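Local coordinates for protein ZmpA Glycopeptidase (Clostridium perfringens, PDB 6XSX) that is a glycopeptidase of the M60 metallopeptidase family, probably cleaving the protein backbone of glycosylated substrates, here as its catalytic module, at residues 30-34 with 45-49; 73-78 with 89-95; 322-327 with 353-357; 402-408 with 430-434. All coordinates share one frame; numbering follows the deposited sequence.

Contact 1 (30-34 with 45-49); sequences RGNSI and FQDWQ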
loop_
_atom_site.group_PDB
_atom_site.type_symbol
_atom_site.label_atom_id
_atom_site.label_comp_id
_atom_site.label_asym_id
_atom_site.label_seq_id
_atom_site.Cartn_x
_atom_site.Cartn_y
_atom_site.Cartn_z
ATOM N N ARG A 30 12.040 -17.655 14.939
ATOM C CA ARG A 30 11.898 -16.529 14.026
ATOM C C ARG A 30 11.602 -15.230 14.769
ATOM O O ARG A 30 11.515 -14.172 14.146
ATOM C CB ARG A 30 10.824 -16.832 12.977
ATOM C CG ARG A 30 11.308 -17.763 11.876
ATOM C CD ARG A 30 10.266 -18.061 10.814
ATOM N NE ARG A 30 9.731 -16.912 10.099
ATOM C CZ ARG A 30 10.237 -16.389 8.985
ATOM N NH1 ARG A 30 11.331 -16.891 8.438
ATOM N NH2 ARG A 30 9.639 -15.357 8.417
ATOM N N GLY A 31 11.435 -15.316 16.094
ATOM C CA GLY A 31 11.229 -14.124 16.899
ATOM C C GLY A 31 9.774 -13.671 16.870
ATOM O O GLY A 31 8.971 -14.189 16.097
ATOM N N ASN A 32 9.440 -12.709 17.735
ATOM C CA ASN A 32 8.058 -12.305 17.914
ATOM C C ASN A 32 7.741 -11.198 16.914
ATOM O O ASN A 32 8.189 -10.069 17.080
ATOM C CB ASN A 32 7.807 -11.822 19.340
ATOM C CG ASN A 32 6.353 -11.465 19.549
ATOM O OD1 ASN A 32 5.729 -10.864 18.681
ATOM N ND2 ASN A 32 5.801 -11.864 20.681
ATOM N N SER A 33 6.978 -11.531 15.872
ATOM C CA SER A 33 6.833 -10.610 14.762
ATOM C C SER A 33 5.926 -9.443 15.151
ATOM O O SER A 33 6.003 -8.383 14.542
ATOM C CB SER A 33 6.365 -11.314 13.523
ATOM O OG SER A 33 5.058 -11.832 13.715
ATOM N N ILE A 34 5.094 -9.629 16.186
ATOM C CA ILE A 34 4.220 -8.563 16.662
ATOM C C ILE A 34 5.079 -7.479 17.313
ATOM O O ILE A 34 4.873 -6.293 17.063
ATOM C CB ILE A 34 3.143 -9.080 17.644
ATOM C CG1 ILE A 34 2.267 -10.186 17.047
ATOM C CG2 ILE A 34 2.303 -7.931 18.201
ATOM C CD1 ILE A 34 1.680 -9.844 15.709
ATOM N N PHE A 45 2.375 -7.464 12.267
ATOM C CA PHE A 45 2.429 -8.460 11.210
ATOM C C PHE A 45 2.506 -9.847 11.844
ATOM O O PHE A 45 3.115 -10.000 12.902
ATOM C CB PHE A 45 3.641 -8.214 10.311
ATOM C CG PHE A 45 3.539 -7.011 9.407
ATOM C CD1 PHE A 45 2.466 -6.131 9.495
ATOM C CD2 PHE A 45 4.545 -6.728 8.494
ATOM C CE1 PHE A 45 2.389 -5.021 8.667
ATOM C CE2 PHE A 45 4.466 -5.620 7.662
ATOM C CZ PHE A 45 3.382 -4.771 7.746
ATOM N N GLN A 46 1.862 -10.829 11.193
ATOM C CA GLN A 46 1.945 -12.232 11.576
ATOM C C GLN A 46 3.203 -12.838 10.953
ATOM O O GLN A 46 3.911 -12.181 10.190
ATOM C CB GLN A 46 0.702 -13.001 11.114
ATOM C CG GLN A 46 -0.620 -12.293 11.398
ATOM C CD GLN A 46 -0.798 -11.965 12.864
ATOM O OE1 GLN A 46 -0.985 -10.804 13.245
ATOM N NE2 GLN A 46 -0.710 -12.980 13.703
ATOM N N ASP A 47 3.473 -14.103 11.285
ATOM C CA ASP A 47 4.624 -14.791 10.730
ATOM C C ASP A 47 4.284 -16.262 10.503
ATOM O O ASP A 47 5.121 -17.134 10.748
ATOM C CB ASP A 47 5.838 -14.630 11.641
ATOM C CG ASP A 47 7.129 -15.023 10.956
ATOM O OD1 ASP A 47 7.177 -14.973 9.705
ATOM O OD2 ASP A 47 8.078 -15.362 11.678
ATOM N N TRP A 48 3.061 -16.508 10.010
ATOM C CA TRP A 48 2.577 -17.842 9.706
ATOM C C TRP A 48 3.495 -18.547 8.705
ATOM O O TRP A 48 3.848 -17.967 7.680
ATOM C CB TRP A 48 1.151 -17.777 9.147
ATOM C CG TRP A 48 0.150 -17.167 10.073
ATOM C CD1 TRP A 48 0.294 -16.883 11.403
ATOM C CD2 TRP A 48 -1.194 -16.819 9.731
ATOM N NE1 TRP A 48 -0.864 -16.355 11.902
ATOM C CE2 TRP A 48 -1.797 -16.310 10.900
ATOM C CE3 TRP A 48 -1.940 -16.903 8.556
ATOM C CZ2 TRP A 48 -3.114 -15.856 10.917
ATOM C CZ3 TRP A 48 -3.239 -16.449 8.571
ATOM C CH2 TRP A 48 -3.814 -15.937 9.737
ATOM N N GLN A 49 3.816 -19.816 9.003
ATOM C CA GLN A 49 4.692 -20.631 8.164
ATOM C C GLN A 49 3.959 -21.899 7.734
ATOM O O GLN A 49 3.116 -22.404 8.478
ATOM C CB GLN A 49 6.020 -20.914 8.862
ATOM C CG GLN A 49 6.779 -19.649 9.259
ATOM C CD GLN A 49 7.108 -18.748 8.091
ATOM O OE1 GLN A 49 7.472 -19.201 7.012
ATOM N NE2 GLN A 49 6.997 -17.450 8.300
HETATM O O HOH W 1 7.845 -15.681 14.255
#

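Contact 2 (73-78 with 89-95); sequences TPKLVF and VTISLSK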
loop_
_atom_site.group_PDB
_atom_site.type_symbol
_atom_site.label_atom_id
_atom_site.label_comp_id
_atom_site.label_asym_id
_atom_site.label_seq_id
_atom_site.Cartn_x
_atom_site.Cartn_y
_atom_site.Cartn_z
ATOM N N THR A 73 7.610 -23.592 23.360
ATOM C CA THR A 73 7.161 -24.440 22.272
ATOM C C THR A 73 6.505 -23.577 21.200
ATOM O O THR A 73 5.885 -22.559 21.522
ATOM C CB THR A 73 6.130 -25.457 22.773
ATOM O OG1 THR A 73 5.060 -24.755 23.414
ATOM C CG2 THR A 73 6.733 -26.489 23.703
ATOM N N PRO A 74 6.611 -23.972 19.908
ATOM C CA PRO A 74 5.893 -23.297 18.826
ATOM C C PRO A 74 4.392 -23.535 18.989
ATOM O O PRO A 74 3.967 -24.347 19.814
ATOM C CB PRO A 74 6.389 -23.999 17.551
ATOM C CG PRO A 74 6.859 -25.370 18.032
ATOM C CD PRO A 74 7.397 -25.121 19.424
ATOM N N LYS A 75 3.616 -22.797 18.192
ATOM C CA LYS A 75 2.167 -22.860 18.193
ATOM C C LYS A 75 1.684 -23.300 16.810
ATOM O O LYS A 75 2.375 -23.111 15.803
ATOM C CB LYS A 75 1.615 -21.495 18.620
ATOM C CG LYS A 75 1.878 -21.178 20.091
ATOM C CD LYS A 75 2.196 -19.736 20.427
ATOM C CE LYS A 75 2.761 -19.551 21.825
ATOM N NZ LYS A 75 2.087 -20.394 22.849
ATOM N N LEU A 76 0.501 -23.917 16.791
ATOM C CA LEU A 76 -0.219 -24.154 15.555
ATOM C C LEU A 76 -1.253 -23.042 15.396
ATOM O O LEU A 76 -1.820 -22.572 16.392
ATOM C CB LEU A 76 -0.918 -25.509 15.683
ATOM C CG LEU A 76 -0.847 -26.435 14.476
ATOM C CD1 LEU A 76 0.599 -26.676 14.054
ATOM C CD2 LEU A 76 -1.525 -27.761 14.806
ATOM N N VAL A 77 -1.455 -22.615 14.141
ATOM C CA VAL A 77 -2.548 -21.728 13.787
ATOM C C VAL A 77 -3.512 -22.515 12.901
ATOM O O VAL A 77 -3.107 -23.046 11.865
ATOM C CB VAL A 77 -2.044 -20.437 13.103
ATOM C CG1 VAL A 77 -3.194 -19.535 12.658
ATOM C CG2 VAL A 77 -1.073 -19.661 14.000
ATOM N N PHE A 78 -4.766 -22.632 13.362
ATOM C CA PHE A 78 -5.872 -23.062 12.523
ATOM C C PHE A 78 -6.502 -21.816 11.908
ATOM O O PHE A 78 -6.803 -20.854 12.622
ATOM C CB PHE A 78 -6.906 -23.863 13.321
ATOM C CG PHE A 78 -8.248 -24.059 12.645
ATOM C CD1 PHE A 78 -8.380 -24.865 11.524
ATOM C CD2 PHE A 78 -9.393 -23.444 13.140
ATOM C CE1 PHE A 78 -9.610 -25.038 10.900
ATOM C CE2 PHE A 78 -10.622 -23.614 12.516
ATOM C CZ PHE A 78 -10.733 -24.415 11.398
ATOM N N VAL A 89 -7.394 -19.358 14.873
ATOM C CA VAL A 89 -7.315 -19.681 16.290
ATOM C C VAL A 89 -5.883 -20.147 16.542
ATOM O O VAL A 89 -5.369 -20.979 15.799
ATOM C CB VAL A 89 -8.304 -20.791 16.716
ATOM C CG1 VAL A 89 -8.298 -21.009 18.228
ATOM C CG2 VAL A 89 -9.725 -20.564 16.223
ATOM N N THR A 90 -5.257 -19.608 17.593
ATOM C CA THR A 90 -3.938 -20.051 18.015
ATOM C C THR A 90 -4.091 -21.272 18.920
ATOM O O THR A 90 -4.880 -21.235 19.857
ATOM C CB THR A 90 -3.206 -18.920 18.742
ATOM O OG1 THR A 90 -3.055 -17.902 17.759
ATOM C CG2 THR A 90 -1.840 -19.328 19.246
ATOM N N ILE A 91 -3.339 -22.344 18.629
ATOM C CA ILE A 91 -3.387 -23.555 19.435
ATOM C C ILE A 91 -2.020 -23.785 20.067
ATOM O O ILE A 91 -1.028 -23.970 19.368
ATOM C CB ILE A 91 -3.873 -24.780 18.628
ATOM C CG1 ILE A 91 -5.236 -24.528 17.971
ATOM C CG2 ILE A 91 -3.902 -26.038 19.491
ATOM C CD1 ILE A 91 -5.504 -25.411 16.766
ATOM N N SER A 92 -1.992 -23.765 21.405
ATOM C CA SER A 92 -0.765 -23.992 22.147
ATOM C C SER A 92 -0.407 -25.476 22.133
ATOM O O SER A 92 -1.294 -26.328 22.051
ATOM C CB SER A 92 -0.859 -23.435 23.547
ATOM O OG SER A 92 -0.516 -22.055 23.523
ATOM N N LEU A 93 0.902 -25.755 22.195
ATOM C CA LEU A 93 1.444 -27.103 22.111
ATOM C C LEU A 93 2.385 -27.311 23.287
ATOM O O LEU A 93 3.039 -26.377 23.736
ATOM C CB LEU A 93 2.229 -27.278 20.804
ATOM C CG LEU A 93 1.435 -27.183 19.503
ATOM C CD1 LEU A 93 2.369 -27.201 18.298
ATOM C CD2 LEU A 93 0.418 -28.312 19.390
ATOM N N SER A 94 2.481 -28.558 23.743
ATOM C CA SER A 94 3.463 -28.897 24.758
ATOM C C SER A 94 4.471 -29.890 24.186
ATOM O O SER A 94 4.240 -30.484 23.135
ATOM C CB SER A 94 2.780 -29.416 25.985
ATOM O OG SER A 94 1.686 -30.235 25.609
ATOM N N LYS A 95 5.614 -30.057 24.860
ATOM C CA LYS A 95 6.553 -31.050 24.364
ATOM C C LYS A 95 5.917 -32.444 24.421
ATOM O O LYS A 95 5.160 -32.753 25.345
ATOM C CB LYS A 95 7.888 -30.978 25.111
ATOM C CG LYS A 95 8.859 -32.082 24.719
ATOM C CD LYS A 95 10.231 -31.956 25.339
ATOM C CE LYS A 95 11.162 -33.060 24.874
ATOM N NZ LYS A 95 12.556 -32.745 25.263
HETATM O O HOH W 2 2.784 -23.654 22.149
#

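Contact 3 (322-327 with 353-357); sequences WERNIL and APLWQ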
loop_
_atom_site.group_PDB
_atom_site.type_symbol
_atom_site.label_atom_id
_atom_site.label_comp_id
_atom_site.label_asym_id
_atom_site.label_seq_id
_atom_site.Cartn_x
_atom_site.Cartn_y
_atom_site.Cartn_z
ATOM N N TRP A 322 -7.149 17.589 -8.794
ATOM C CA TRP A 322 -6.181 18.608 -9.174
ATOM C C TRP A 322 -6.934 19.862 -9.614
ATOM O O TRP A 322 -6.667 20.951 -9.104
ATOM C CB TRP A 322 -5.239 18.119 -10.279
ATOM C CG TRP A 322 -4.317 16.984 -9.935
ATOM C CD1 TRP A 322 -4.263 15.768 -10.556
ATOM C CD2 TRP A 322 -3.279 16.966 -8.938
ATOM N NE1 TRP A 322 -3.267 14.996 -10.024
ATOM C CE2 TRP A 322 -2.644 15.704 -9.027
ATOM C CE3 TRP A 322 -2.812 17.891 -7.992
ATOM C CZ2 TRP A 322 -1.582 15.343 -8.196
ATOM C CZ3 TRP A 322 -1.760 17.533 -7.173
ATOM C CH2 TRP A 322 -1.153 16.276 -7.277
ATOM N N GLU A 323 -7.901 19.675 -10.524
ATOM C CA GLU A 323 -8.611 20.781 -11.153
ATOM C C GLU A 323 -9.756 21.296 -10.274
ATOM O O GLU A 323 -10.035 22.495 -10.267
ATOM C CB GLU A 323 -9.082 20.403 -12.563
ATOM C CG GLU A 323 -7.946 20.168 -13.559
ATOM C CD GLU A 323 -7.043 21.365 -13.839
ATOM O OE1 GLU A 323 -7.574 22.457 -14.073
ATOM O OE2 GLU A 323 -5.803 21.208 -13.829
ATOM N N ARG A 324 -10.436 20.398 -9.550
ATOM C CA ARG A 324 -11.611 20.787 -8.781
ATOM C C ARG A 324 -11.229 21.475 -7.471
ATOM O O ARG A 324 -12.002 22.270 -6.942
ATOM C CB ARG A 324 -12.469 19.569 -8.422
ATOM C CG ARG A 324 -13.389 19.094 -9.538
ATOM C CD ARG A 324 -14.153 17.865 -9.089
ATOM N NE ARG A 324 -15.140 17.531 -10.102
ATOM C CZ ARG A 324 -16.078 16.591 -9.987
ATOM N NH1 ARG A 324 -16.183 15.879 -8.874
ATOM N NH2 ARG A 324 -16.918 16.378 -10.986
ATOM N N ASN A 325 -10.049 21.146 -6.934
ATOM C CA ASN A 325 -9.768 21.409 -5.532
ATOM C C ASN A 325 -8.401 22.062 -5.354
ATOM O O ASN A 325 -8.308 23.161 -4.807
ATOM C CB ASN A 325 -9.794 20.123 -4.703
ATOM C CG ASN A 325 -11.127 19.867 -4.034
ATOM O OD1 ASN A 325 -11.285 20.154 -2.844
ATOM N ND2 ASN A 325 -12.083 19.330 -4.783
ATOM N N ILE A 326 -7.349 21.348 -5.775
ATOM C CA ILE A 326 -6.004 21.601 -5.292
ATOM C C ILE A 326 -5.435 22.820 -6.006
ATOM O O ILE A 326 -5.061 23.794 -5.361
ATOM C CB ILE A 326 -5.111 20.349 -5.456
ATOM C CG1 ILE A 326 -5.660 19.166 -4.651
ATOM C CG2 ILE A 326 -3.667 20.661 -5.071
ATOM C CD1 ILE A 326 -5.294 17.805 -5.192
ATOM N N LEU A 327 -5.386 22.755 -7.338
ATOM C CA LEU A 327 -4.629 23.711 -8.128
ATOM C C LEU A 327 -5.244 25.109 -8.069
ATOM O O LEU A 327 -4.501 26.074 -7.907
ATOM C CB LEU A 327 -4.449 23.182 -9.556
ATOM C CG LEU A 327 -3.513 21.974 -9.668
ATOM C CD1 LEU A 327 -3.420 21.500 -11.110
ATOM C CD2 LEU A 327 -2.125 22.307 -9.128
ATOM N N ALA A 353 -2.434 15.631 -0.616
ATOM C CA ALA A 353 -1.989 16.312 -1.828
ATOM C C ALA A 353 -0.625 16.994 -1.655
ATOM O O ALA A 353 0.266 16.781 -2.479
ATOM C CB ALA A 353 -3.039 17.280 -2.327
ATOM N N PRO A 354 -0.405 17.841 -0.620
ATOM C CA PRO A 354 0.873 18.545 -0.472
ATOM C C PRO A 354 2.098 17.633 -0.365
ATOM O O PRO A 354 3.196 18.004 -0.788
ATOM C CB PRO A 354 0.694 19.355 0.829
ATOM C CG PRO A 354 -0.446 18.658 1.554
ATOM C CD PRO A 354 -1.363 18.200 0.441
ATOM N N LEU A 355 1.890 16.454 0.232
ATOM C CA LEU A 355 2.946 15.478 0.447
ATOM C C LEU A 355 3.213 14.735 -0.860
ATOM O O LEU A 355 4.362 14.472 -1.206
ATOM C CB LEU A 355 2.527 14.506 1.558
ATOM C CG LEU A 355 2.416 15.125 2.956
ATOM C CD1 LEU A 355 1.776 14.153 3.939
ATOM C CD2 LEU A 355 3.769 15.580 3.473
ATOM N N TRP A 356 2.137 14.396 -1.574
ATOM C CA TRP A 356 2.253 13.739 -2.865
ATOM C C TRP A 356 3.036 14.620 -3.845
ATOM O O TRP A 356 3.890 14.131 -4.587
ATOM C CB TRP A 356 0.865 13.359 -3.398
ATOM C CG TRP A 356 0.909 12.681 -4.735
ATOM C CD1 TRP A 356 0.303 13.091 -5.887
ATOM C CD2 TRP A 356 1.630 11.481 -5.067
ATOM N NE1 TRP A 356 0.567 12.211 -6.901
ATOM C CE2 TRP A 356 1.395 11.224 -6.435
ATOM C CE3 TRP A 356 2.444 10.594 -4.348
ATOM C CZ2 TRP A 356 1.946 10.122 -7.091
ATOM C CZ3 TRP A 356 2.995 9.506 -5.001
ATOM C CH2 TRP A 356 2.746 9.274 -6.355
ATOM N N GLN A 357 2.739 15.926 -3.835
ATOM C CA GLN A 357 3.410 16.895 -4.691
ATOM C C GLN A 357 4.917 16.901 -4.439
ATOM O O GLN A 357 5.698 16.949 -5.389
ATOM C CB GLN A 357 2.852 18.301 -4.470
ATOM C CG GLN A 357 1.437 18.482 -4.987
ATOM C CD GLN A 357 0.977 19.913 -4.879
ATOM O OE1 GLN A 357 1.132 20.554 -3.843
ATOM N NE2 GLN A 357 0.400 20.422 -5.959
#

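Contact 4 (402-408 with 430-434); sequences LSEHFER and KLWYA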
loop_
_atom_site.group_PDB
_atom_site.type_symbol
_atom_site.label_atom_id
_atom_site.label_comp_id
_atom_site.label_asym_id
_atom_site.label_seq_id
_atom_site.Cartn_x
_atom_site.Cartn_y
_atom_site.Cartn_z
ATOM N N LEU A 402 9.253 25.047 3.793
ATOM C CA LEU A 402 8.051 24.587 3.119
ATOM C C LEU A 402 6.784 25.112 3.791
ATOM O O LEU A 402 5.700 24.608 3.513
ATOM C CB LEU A 402 8.069 23.058 3.046
ATOM C CG LEU A 402 9.174 22.484 2.163
ATOM C CD1 LEU A 402 9.125 20.967 2.161
ATOM C CD2 LEU A 402 9.063 23.027 0.741
ATOM N N SER A 403 6.915 26.154 4.630
ATOM C CA SER A 403 5.758 26.706 5.322
ATOM C C SER A 403 4.719 27.225 4.324
ATOM O O SER A 403 3.534 26.914 4.450
ATOM C CB SER A 403 6.144 27.760 6.342
ATOM O OG SER A 403 6.647 27.145 7.528
ATOM N N GLU A 404 5.180 28.003 3.332
ATOM C CA GLU A 404 4.301 28.584 2.331
ATOM C C GLU A 404 3.576 27.480 1.552
ATOM O O GLU A 404 2.363 27.565 1.336
ATOM C CB GLU A 404 5.072 29.544 1.419
ATOM C CG GLU A 404 4.246 30.032 0.243
ATOM C CD GLU A 404 4.928 31.061 -0.639
ATOM O OE1 GLU A 404 4.276 31.546 -1.585
ATOM O OE2 GLU A 404 6.112 31.368 -0.381
ATOM N N HIS A 405 4.327 26.446 1.140
ATOM C CA HIS A 405 3.790 25.307 0.402
ATOM C C HIS A 405 2.553 24.746 1.108
ATOM O O HIS A 405 1.496 24.572 0.500
ATOM C CB HIS A 405 4.885 24.235 0.214
ATOM C CG HIS A 405 4.413 22.989 -0.463
ATOM N ND1 HIS A 405 4.189 22.925 -1.826
ATOM C CD2 HIS A 405 4.118 21.764 0.027
ATOM C CE1 HIS A 405 3.769 21.714 -2.143
ATOM N NE2 HIS A 405 3.727 20.979 -1.025
ATOM N N PHE A 406 2.695 24.472 2.408
ATOM C CA PHE A 406 1.624 23.858 3.171
ATOM C C PHE A 406 0.503 24.860 3.455
ATOM O O PHE A 406 -0.673 24.500 3.372
ATOM C CB PHE A 406 2.177 23.198 4.432
ATOM C CG PHE A 406 2.844 21.860 4.209
ATOM C CD1 PHE A 406 2.091 20.698 4.107
ATOM C CD2 PHE A 406 4.228 21.758 4.134
ATOM C CE1 PHE A 406 2.708 19.469 3.921
ATOM C CE2 PHE A 406 4.846 20.528 3.949
ATOM C CZ PHE A 406 4.083 19.384 3.843
ATOM N N GLU A 407 0.848 26.118 3.772
ATOM C CA GLU A 407 -0.218 27.073 4.040
ATOM C C GLU A 407 -1.023 27.374 2.769
ATOM O O GLU A 407 -2.204 27.713 2.863
ATOM C CB GLU A 407 0.209 28.236 4.944
ATOM C CG GLU A 407 0.895 29.394 4.259
ATOM C CD GLU A 407 1.511 30.427 5.198
ATOM O OE1 GLU A 407 2.572 30.974 4.839
ATOM O OE2 GLU A 407 0.939 30.686 6.283
ATOM N N ARG A 408 -0.427 27.167 1.582
ATOM C CA ARG A 408 -1.167 27.399 0.347
ATOM C C ARG A 408 -2.241 26.330 0.141
ATOM O O ARG A 408 -3.211 26.558 -0.571
ATOM C CB ARG A 408 -0.228 27.508 -0.856
ATOM C CG ARG A 408 0.510 28.835 -0.937
ATOM C CD ARG A 408 1.216 28.948 -2.271
ATOM N NE ARG A 408 1.754 30.284 -2.436
ATOM C CZ ARG A 408 1.178 31.251 -3.145
ATOM N NH1 ARG A 408 0.028 31.039 -3.775
ATOM N NH2 ARG A 408 1.761 32.436 -3.211
ATOM N N LYS A 430 7.582 26.975 -7.549
ATOM C CA LYS A 430 6.238 26.899 -6.999
ATOM C C LYS A 430 5.810 25.434 -6.924
ATOM O O LYS A 430 5.059 24.943 -7.767
ATOM C CB LYS A 430 5.291 27.807 -7.795
ATOM C CG LYS A 430 5.735 29.265 -7.862
ATOM C CD LYS A 430 4.645 30.204 -8.377
ATOM C CE LYS A 430 5.066 31.659 -8.397
ATOM N NZ LYS A 430 4.057 32.495 -9.091
ATOM N N LEU A 431 6.306 24.741 -5.898
ATOM C CA LEU A 431 6.169 23.298 -5.787
ATOM C C LEU A 431 4.692 22.911 -5.722
ATOM O O LEU A 431 4.345 21.787 -6.068
ATOM C CB LEU A 431 6.931 22.811 -4.552
ATOM C CG LEU A 431 8.438 23.079 -4.528
ATOM C CD1 LEU A 431 9.022 22.599 -3.211
ATOM C CD2 LEU A 431 9.152 22.403 -5.696
ATOM N N TRP A 432 3.827 23.851 -5.312
ATOM C CA TRP A 432 2.404 23.562 -5.182
ATOM C C TRP A 432 1.717 23.437 -6.542
ATOM O O TRP A 432 0.524 23.148 -6.593
ATOM C CB TRP A 432 1.689 24.591 -4.296
ATOM C CG TRP A 432 2.082 26.004 -4.608
ATOM C CD1 TRP A 432 1.451 26.865 -5.457
ATOM C CD2 TRP A 432 3.224 26.713 -4.093
ATOM N NE1 TRP A 432 2.108 28.066 -5.498
ATOM C CE2 TRP A 432 3.201 28.004 -4.672
ATOM C CE3 TRP A 432 4.259 26.388 -3.203
ATOM C CZ2 TRP A 432 4.171 28.967 -4.384
ATOM C CZ3 TRP A 432 5.223 27.335 -2.928
ATOM C CH2 TRP A 432 5.178 28.607 -3.509
ATOM N N TYR A 433 2.455 23.643 -7.639
ATOM C CA TYR A 433 1.887 23.412 -8.962
ATOM C C TYR A 433 2.135 21.972 -9.425
ATOM O O TYR A 433 1.670 21.590 -10.498
ATOM C CB TYR A 433 2.418 24.412 -9.997
ATOM C CG TYR A 433 1.955 25.846 -9.863
ATOM C CD1 TYR A 433 0.778 26.174 -9.203
ATOM C CD2 TYR A 433 2.673 26.884 -10.442
ATOM C CE1 TYR A 433 0.355 27.487 -9.076
ATOM C CE2 TYR A 433 2.262 28.205 -10.329
ATOM C CZ TYR A 433 1.096 28.508 -9.645
ATOM O OH TYR A 433 0.676 29.802 -9.525
ATOM N N ALA A 434 2.865 21.167 -8.630
ATOM C CA ALA A 434 3.130 19.785 -9.012
ATOM C C ALA A 434 1.811 19.048 -9.232
ATOM O O ALA A 434 0.851 19.260 -8.490
ATOM C CB ALA A 434 3.961 19.072 -7.966
#

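Contact 1 (30-34 with 45-49)
Arg30 and Asp47 meet in a side-on salt bridge, their chains crossing at about a right angle. Arg30 NE donates to Asp47 OD2 at 2.8 Å. Arg30 NH2 donates to Asp47 OD1, also at 2.8 Å, on its syn lone pair. The guanidinium and carboxylate planes are 38° apart. The NE bond leaves both planes, while the NH2 bond stays in the guanidinium plane. A bend in the Arg30 chain at chi3 (59°) turns the guanidinium toward the acid. Gln49 comes from the opposite direction, its amide over one face of the guanidinium, off toward the rim and inclined. Arg30 NE and Gln49 NE2 are 3.3 Å apart, but both are donors. Gln49 NE2 is bonded instead to Asp47 O at 3.1 Å, and Gln49 OE1 is held by Arg239. One water lies 2.6 Å from both Gly31 O and Asp47 OD2.

Further along, Ser33 OG donates to Phe45 O at 2.8 Å, tilted from the carbonyl plane. Its chi1 of 65° sets the hydroxyl between the backbone N and the carbonyl carbon. Ile34 CD1 packs against the same carbonyl oxygen. Asn32 N-caps the helix through a weak bond from Ile34 N to Asn32 OD1. The arrangement is that of a capped helix start, helix 33-39, tied by a salt bridge to the buried Asp47 and a hydroxyl-to-carbonyl bond to the loop leading into strand 49-56.

Contact 2 (73-78 with 89-95)
Leu76 and Ile91 form a hydrogen-bonded antiparallel pair, with Leu76 N giving to Ile91 O at 3.0 Å and Ile91 N to Leu76 O at 2.7 Å. Phe78 and Val89 repeat the pattern, and the bond from Val89 N to Phe78 O is 2.8 Å. Between them lies the non-hydrogen-bonded pair Val77 and Thr90, where Val77 CA makes a CA-H...O contact with Val89 O. These bonds join the two strands of a beta hairpin, 75-80 and 88-91. Strand 88-91 is an outermost strand of the mixed sheet, and strand 117-123 flanks 75-80 on its other side.

The apolar contacts lie on the face of Leu76, Phe78, Val89 and Ile91. Ile91 CD1 touches Phe78 CB at 4.0 Å, and Val89 CG2 sits at the edge of the Phe78 ring. Leu93 reaches Val65 and Ile100, and its CB and CD1 pack alongside the carbonyl oxygen of Pro74.

Polar side chains act beyond the strand pairing. Thr73 OG1 donates to Leu93 O at 2.6 Å, its chi1 of 55° turning the hydroxyl to that carbonyl. A water accepts from Leu93 N at 2.8 Å, gives to Thr73 OG1 and lies near Pro74 O. Lys75 NZ makes a weak bond to Ser92 OG.

Contact 3 (322-327 with 353-357)
Trp322 and Trp356 meet rim to rim, with neither ring over the face of the other. Trp322 CZ2 lies 3.7 Å from Trp356 CD1, and the ring planes are 28° apart. The two side chains leave their helices differently. Trp356 CG is anti to the backbone N (chi1 180°), which carries its five-membered ring out to the rim of Trp322. Trp322 has CG beside its own backbone N, and its six-membered ring leads. The indole nitrogens share one acid: Trp322 NE1 and Trp356 NE1 bond to the two carboxylate oxygens of Asp436.

Gln357 is extended beyond CG and slides past Trp322 in the opposite direction. Its NE2 comes within 3.8 Å of Trp322 CZ3. That amide is held by His409 and by carbonyls of the 430-434 segment. Ile326 CD1 touches Ala353 CB at 3.7 Å.

The helix has a wider pi-type turn at 322-326; Leu327 N bonds to Trp322 O. The axes of the segments 322-327 and 353-357 pass 12.2 Å apart at 96°, so the contact is made by side chains, chiefly the two indoles and Gln357. This is a buried, nearly perpendicular helix-helix contact in the helical part of the M60 module.

Contact 4 (402-408 with 430-434)
The helical turn that begins at Ser403 faces the short 3-10 segment 431-433, and the closest CA atoms are those of His405 and Trp432, 6.0 Å apart. Trp432 carries most of the contact. With chi1 at 45°, its indole is flanked by both backbone neighbours of CA, and the ring lies against the side chains of Glu404, His405 and Arg408.

Arg408 lies over one face of the indole. Its CD is 3.4 Å from the centroid of the five-membered ring and 16° off the ring normal, a CH-pi contact. The opposite face is met by Lys430 CA, toward the rim. The Arg408 guanidinium is nearly parallel to the indole, 5° between planes, with Arg408 NE 3.4 Å from Trp432 CZ2. Within the segment 402-408, Arg408 NE and NH2 both donate to Glu404 OE1, at 2.9 Å and 3.1 Å. Both bonds lie in the guanidinium plane, and together with Asp333 and Val330 O they hold the group's orientation. Glu404 OE1 also approaches Trp432 CH2 at 3.6 Å.

His405 meets the indole at its edge, with ND1 3.7 Å from Trp432 CE3. ND1 is buried and has no partner in the model, while NE2 bonds to Pro354 O. Leu402 CD2 touches Leu431 CD1 at 4.0 Å.

Outside the pair, Glu404 OE2 is bridged to Lys426. Helix 347-361 packs on His405 and Leu431, and helix 383-398 lies against Leu402 and Phe406. Lys430 and Tyr433 reach Glu482 on strand 478-485.

Overall arrangement
The four contacts form two pairs on opposite sides of the chain's centre. Contacts 1 and 2 have centres about 13 Å apart and touch where Trp48 NE1 lies 3.9 Å from Val77 CG2. Contacts 3 and 4 are closer, with centres about 10 Å apart. Gln357 NE2 probably hydrogen-bonds to both Trp432 O and Ala434 O, each at 2.8 Å, and so joins the two. The pairs are well separated: the centres of contacts 1 and 3 are about 39 Å apart, and those of 2 and 4 about 53 Å. The HExxH pattern of His281, Glu282 and His285, probably the metal site as in related metallopeptidases but without bound metal here, falls between the pairs in sequence.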